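Local coordinates for seryl-tRNA synthetase (Pyrococcus horikoshii, PDB 2DQ0) that catalyses the ATP-dependent attachment of serine to tRNA(Ser) through a seryl-adenylate intermediate and works as a class II synthetase homodimer, at the interface of chains A and B. Coordinates in Å, arbitrary orientation; residue numbers count along the deposited sequence, not the author numbering. Chains: chain A/B, Seryl-tRNA synthetase.

Contact 1 and contact 2 are two patches of the same two-fold homodimer interface, their C-alpha centres about 21 Å apart, and they have no residue in common. Contact 1 combines apolar packing around A:Pro218 with hydrogen bonds to backbone atoms, some from B:Gln301 at the start of the motif 2 strand 301-311. Contact 2 packs helix 190-209 of one subunit on its own counterpart. In chain A that helix leads through strand 213-216 to A:Pro217 and A:Pro218, so class II motif 1 spans both contacts. Each patch recurs by the two-fold, and together they help to hold the subunits across which tRNA binds.

Contact 1: the interface of chains A and B. Residues chain A 217-222, 225, 247, 256; chain B 177, 180-181, 185-187, 301.
A:Pro218, with 83 Å² buried, belongs to motif 1 of the class II synthetase fold, through which the homodimer forms, and B:Ser181 and B:Val180 pack beside it at the end of helix 175-180. The proline ring enters between B:Tyr187, B:Phe185 and B:Ser181. Its CD sits over the middle of one face of the B:Tyr187 ring, 3.6 Å from the centroid, in a CH-pi contact, while CB faces B:Phe185 CD2. The phenol B:Tyr187 OH reaches on to the carbonyl A:Pro256 O at 2.8 Å, standing above the carbonyl plane and not on a lone pair. A leucine in place of B:Tyr187 would probably loosen this corner, since both the aromatic face under A:Pro218 and the hydroxyl bond to A:Pro256 would be gone.

B:Ser181 turns OG anti to its carbonyl carbon (chi1 -53°) and donates to a lone pair of A:Met220 O at 2.7 Å. One residue earlier, the carbonyl B:Val180 O accepts a nearly straight bond from the backbone A:Arg222 N (2.8 Å, 166° at H). A:Met220 bends at chi3 to bring CE to the edge of the B:Phe185 ring, 3.4 Å from CZ; A:Leu247 meets the same ring tip to tip.

B:Gln301 stretches across with CG anti to its backbone N (chi1 155°) and lays its amide nearly parallel over the A:Tyr219 ring. Both ends of that amide are engaged, which fixes its rotation: OE1 accepts from the backbone A:Tyr219 N, and NE2, centred above the ring, donates to a lone pair of A:Pro217 O at 2.9 Å.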
# COMPACT_ATOMS: atom_id res chain seq x y z
N PRO A 217 -6.28 -1.66 9.21
CA PRO A 217 -7.38 -1.68 8.24
C PRO A 217 -6.98 -2.12 6.84
O PRO A 217 -5.82 -2.43 6.59
CB PRO A 217 -7.79 -0.22 8.20
CG PRO A 217 -6.39 0.43 8.18
CD PRO A 217 -5.69 -0.31 9.31
N PRO A 218 -7.95 -2.18 5.92
CA PRO A 218 -7.62 -2.56 4.55
C PRO A 218 -6.85 -1.32 4.04
O PRO A 218 -7.10 -0.21 4.50
CB PRO A 218 -9.00 -2.68 3.89
CG PRO A 218 -9.84 -3.16 4.98
CD PRO A 218 -9.40 -2.32 6.16
N TYR A 219 -5.93 -1.50 3.11
CA TYR A 219 -5.15 -0.37 2.61
C TYR A 219 -5.76 0.12 1.30
O TYR A 219 -5.38 1.18 0.78
CB TYR A 219 -3.70 -0.81 2.39
CG TYR A 219 -2.99 -1.25 3.66
CD1 TYR A 219 -1.87 -2.09 3.59
CD2 TYR A 219 -3.41 -0.82 4.92
CE1 TYR A 219 -1.19 -2.50 4.75
CE2 TYR A 219 -2.74 -1.22 6.09
CZ TYR A 219 -1.64 -2.06 5.98
OH TYR A 219 -0.98 -2.48 7.11
N MET A 220 -6.69 -0.67 0.77
CA MET A 220 -7.39 -0.37 -0.47
C MET A 220 -8.86 -0.45 -0.12
O MET A 220 -9.32 -1.43 0.47
CB MET A 220 -7.09 -1.40 -1.57
CG MET A 220 -5.65 -1.40 -2.09
SD MET A 220 -5.35 -2.51 -3.52
CE MET A 220 -5.17 -3.99 -2.71
N VAL A 221 -9.62 0.58 -0.46
CA VAL A 221 -11.04 0.56 -0.16
C VAL A 221 -11.84 0.93 -1.40
O VAL A 221 -11.29 1.41 -2.40
CB VAL A 221 -11.40 1.54 0.98
CG1 VAL A 221 -10.64 1.18 2.22
CG2 VAL A 221 -11.10 2.97 0.58
N ARG A 222 -13.15 0.69 -1.29
CA ARG A 222 -14.15 0.95 -2.33
C ARG A 222 -14.43 2.46 -2.45
O ARG A 222 -14.38 3.19 -1.46
CB ARG A 222 -15.42 0.19 -1.96
CG ARG A 222 -16.29 -0.19 -3.10
CD ARG A 222 -16.29 -1.68 -3.31
NE ARG A 222 -16.79 -2.38 -2.13
CZ ARG A 222 -17.08 -3.67 -2.10
NH1 ARG A 222 -17.53 -4.21 -0.98
NH2 ARG A 222 -16.93 -4.43 -3.19
N VAL A 225 -16.38 4.62 0.34
CA VAL A 225 -15.80 5.00 1.61
C VAL A 225 -14.89 6.22 1.43
O VAL A 225 -14.66 6.96 2.39
CB VAL A 225 -15.07 3.81 2.32
CG1 VAL A 225 -15.26 2.55 1.51
CG2 VAL A 225 -13.62 4.14 2.59
N LEU A 247 -11.36 0.02 -6.29
CA LEU A 247 -10.39 0.05 -5.20
C LEU A 247 -9.53 1.32 -5.25
O LEU A 247 -9.04 1.73 -6.31
CB LEU A 247 -9.49 -1.19 -5.25
CG LEU A 247 -10.16 -2.53 -4.93
CD1 LEU A 247 -9.20 -3.66 -5.21
CD2 LEU A 247 -10.59 -2.55 -3.46
N PRO A 256 -10.60 4.29 5.99
CA PRO A 256 -11.14 2.93 6.21
C PRO A 256 -11.73 2.79 7.63
O PRO A 256 -12.65 2.00 7.86
CB PRO A 256 -9.93 2.02 5.98
CG PRO A 256 -8.75 2.92 6.25
CD PRO A 256 -9.17 4.23 5.64
N ALA B 177 -14.80 -5.53 6.61
CA ALA B 177 -13.79 -5.35 5.58
C ALA B 177 -14.41 -5.61 4.21
O ALA B 177 -14.08 -4.94 3.23
CB ALA B 177 -12.66 -6.29 5.83
N VAL B 180 -16.46 -2.49 3.12
CA VAL B 180 -15.64 -1.38 2.72
C VAL B 180 -14.66 -1.61 1.56
O VAL B 180 -14.30 -0.66 0.85
CB VAL B 180 -14.87 -0.89 3.95
CG1 VAL B 180 -13.56 -1.61 4.06
CG2 VAL B 180 -14.67 0.55 3.89
N SER B 181 -14.22 -2.85 1.35
CA SER B 181 -13.22 -3.12 0.31
C SER B 181 -13.52 -4.29 -0.61
O SER B 181 -13.10 -4.30 -1.76
CB SER B 181 -11.84 -3.36 0.95
OG SER B 181 -11.47 -2.32 1.83
N PHE B 185 -10.14 -9.19 2.22
CA PHE B 185 -9.57 -8.00 2.85
C PHE B 185 -10.02 -8.18 4.30
O PHE B 185 -10.90 -9.00 4.58
CB PHE B 185 -10.15 -6.70 2.28
CG PHE B 185 -9.39 -6.16 1.08
CD1 PHE B 185 -9.94 -6.23 -0.19
CD2 PHE B 185 -8.12 -5.61 1.24
CE1 PHE B 185 -9.24 -5.75 -1.30
CE2 PHE B 185 -7.41 -5.13 0.15
CZ PHE B 185 -7.97 -5.20 -1.13
N TYR B 186 -9.43 -7.43 5.22
CA TYR B 186 -9.81 -7.60 6.61
C TYR B 186 -9.37 -6.45 7.48
O TYR B 186 -8.64 -5.59 7.03
CB TYR B 186 -9.12 -8.83 7.16
CG TYR B 186 -7.63 -8.74 6.97
CD1 TYR B 186 -7.04 -9.25 5.82
CD2 TYR B 186 -6.82 -8.03 7.87
CE1 TYR B 186 -5.69 -9.06 5.56
CE2 TYR B 186 -5.46 -7.83 7.61
CZ TYR B 186 -4.90 -8.35 6.44
OH TYR B 186 -3.60 -8.12 6.09
N TYR B 187 -9.84 -6.44 8.72
CA TYR B 187 -9.40 -5.47 9.71
C TYR B 187 -8.81 -6.38 10.76
O TYR B 187 -9.45 -7.35 11.16
CB TYR B 187 -10.53 -4.69 10.37
CG TYR B 187 -11.20 -3.61 9.54
CD1 TYR B 187 -12.13 -3.93 8.57
CD2 TYR B 187 -10.94 -2.25 9.78
CE1 TYR B 187 -12.80 -2.96 7.86
CE2 TYR B 187 -11.61 -1.25 9.07
CZ TYR B 187 -12.55 -1.63 8.11
OH TYR B 187 -13.23 -0.70 7.38
N GLN B 301 -3.84 -8.40 0.79
CA GLN B 301 -2.92 -7.53 1.49
C GLN B 301 -2.27 -8.18 2.71
O GLN B 301 -2.95 -8.67 3.62
CB GLN B 301 -3.71 -6.24 1.89
CG GLN B 301 -3.21 -5.45 3.08
CD GLN B 301 -4.15 -4.32 3.53
OE1 GLN B 301 -4.88 -3.76 2.72
NE2 GLN B 301 -4.12 -3.99 4.81

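Contact 2: the interface of chains A and B. Residues chain A 201, 204-205, 208; chain B 194, 197, 437-438.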
# COMPACT_ATOMS: atom_id res chain seq x y z
N ARG A 201 5.11 1.67 17.10
CA ARG A 201 4.87 0.97 18.36
C ARG A 201 4.65 1.91 19.54
O ARG A 201 3.73 1.72 20.33
CB ARG A 201 6.02 0.02 18.70
CG ARG A 201 5.88 -1.38 18.11
CD ARG A 201 4.48 -1.98 18.30
NE ARG A 201 4.06 -2.22 19.69
CZ ARG A 201 4.35 -3.31 20.39
NH1 ARG A 201 3.92 -3.43 21.64
NH2 ARG A 201 5.09 -4.29 19.86
N LEU A 204 1.33 3.61 19.07
CA LEU A 204 0.39 2.52 19.26
C LEU A 204 0.18 2.18 20.73
O LEU A 204 -0.95 2.09 21.19
CB LEU A 204 0.89 1.30 18.52
CG LEU A 204 -0.14 0.48 17.77
CD1 LEU A 204 -1.23 1.37 17.16
CD2 LEU A 204 0.59 -0.28 16.68
N ASP A 205 1.28 2.01 21.46
CA ASP A 205 1.23 1.66 22.87
C ASP A 205 0.50 2.68 23.73
O ASP A 205 -0.40 2.34 24.51
CB ASP A 205 2.66 1.47 23.42
CG ASP A 205 3.24 0.10 23.07
OD1 ASP A 205 2.53 -0.77 22.51
OD2 ASP A 205 4.43 -0.11 23.38
N ILE A 208 -3.20 2.84 23.12
CA ILE A 208 -3.79 1.63 23.69
C ILE A 208 -3.95 1.79 25.21
O ILE A 208 -4.98 1.43 25.76
CB ILE A 208 -2.93 0.39 23.42
CG1 ILE A 208 -3.08 -0.04 21.96
CG2 ILE A 208 -3.37 -0.75 24.30
CD1 ILE A 208 -2.29 -1.29 21.64
N ILE B 194 -0.68 -6.22 17.44
CA ILE B 194 0.61 -6.20 18.11
C ILE B 194 1.44 -7.40 17.68
O ILE B 194 2.62 -7.26 17.39
CB ILE B 194 0.45 -6.21 19.67
CG1 ILE B 194 -0.34 -4.98 20.13
CG2 ILE B 194 1.81 -6.22 20.35
CD1 ILE B 194 0.33 -3.64 19.86
N LEU B 197 2.97 -6.71 14.19
CA LEU B 197 4.16 -5.87 14.22
C LEU B 197 5.34 -6.57 14.92
O LEU B 197 6.48 -6.45 14.48
CB LEU B 197 3.85 -4.55 14.93
CG LEU B 197 2.66 -3.73 14.38
CD1 LEU B 197 2.61 -2.46 15.18
CD2 LEU B 197 2.80 -3.39 12.89
N TYR B 437 8.69 -8.70 22.51
CA TYR B 437 8.04 -7.83 21.53
C TYR B 437 6.57 -7.57 21.79
O TYR B 437 6.11 -6.43 21.69
CB TYR B 437 8.18 -8.39 20.12
CG TYR B 437 9.61 -8.58 19.66
CD1 TYR B 437 10.22 -9.84 19.70
CD2 TYR B 437 10.34 -7.51 19.15
CE1 TYR B 437 11.53 -10.01 19.24
CE2 TYR B 437 11.65 -7.68 18.69
CZ TYR B 437 12.23 -8.92 18.74
OH TYR B 437 13.51 -9.07 18.28
N THR B 438 5.82 -8.61 22.13
CA THR B 438 4.38 -8.45 22.36
C THR B 438 3.98 -7.90 23.71
O THR B 438 2.97 -7.19 23.82
CB THR B 438 3.64 -9.78 22.18
OG1 THR B 438 4.08 -10.69 23.18
CG2 THR B 438 3.91 -10.38 20.82
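Helix 190-209 of chain A meets the same helix of chain B here, and the short helix 435-438 of chain B closes one side of this homodimer patch.

The polar contacts centre on the guanidinium of A:Arg201, whose chain bends at chi2 (-46°) and chi3 (-64°) to swing its end toward the partner. Its NH2 donates to the backbone carbonyl B:Tyr437 O at 3.0 Å, along a nearly straight line (164° at H). The oxygen lies close to the guanidinium plane, but the donor stands above the carbonyl plane and so misses the lone-pair direction. On its own side of the interface, NH1 forms a salt bridge to A:Asp205 OD1, one helical turn on, at 3.1 Å. The carboxylate offers its syn lone pair, and the bond again keeps near the guanidinium plane. Held in plane by an acceptor at each terminal nitrogen, the flat group is probably restrained in rotation, and A:Asp205, as a second-shell residue, is likely to help position it for the bond to the partner. The carboxylate would also be expected to offset the arginine's charge beside the apolar residues.

Among the apolar contacts, B:Ile194 crosses A:Arg201 at about a right angle. Its CD1 lies over one face of the guanidinium, toward the rim, and B:Ile194 CG2 lies 3.9 Å from A:Arg201 CZ. B:Ile194 CD1 also meets A:Ile208 CD1 tip to tip, again at 3.9 Å. B:Leu197 extends CD1 end-on to A:Leu204 CD2 at 3.3 Å. B:Leu197 CD1 also lies 3.7 Å from A:Arg201 CD, in the aliphatic part of the arginine.

The patch thus joins the two helices through branched apolar side chains and fastens one of them to the partner's helix 435-438, helping to hold together the dimer across which tRNA binds.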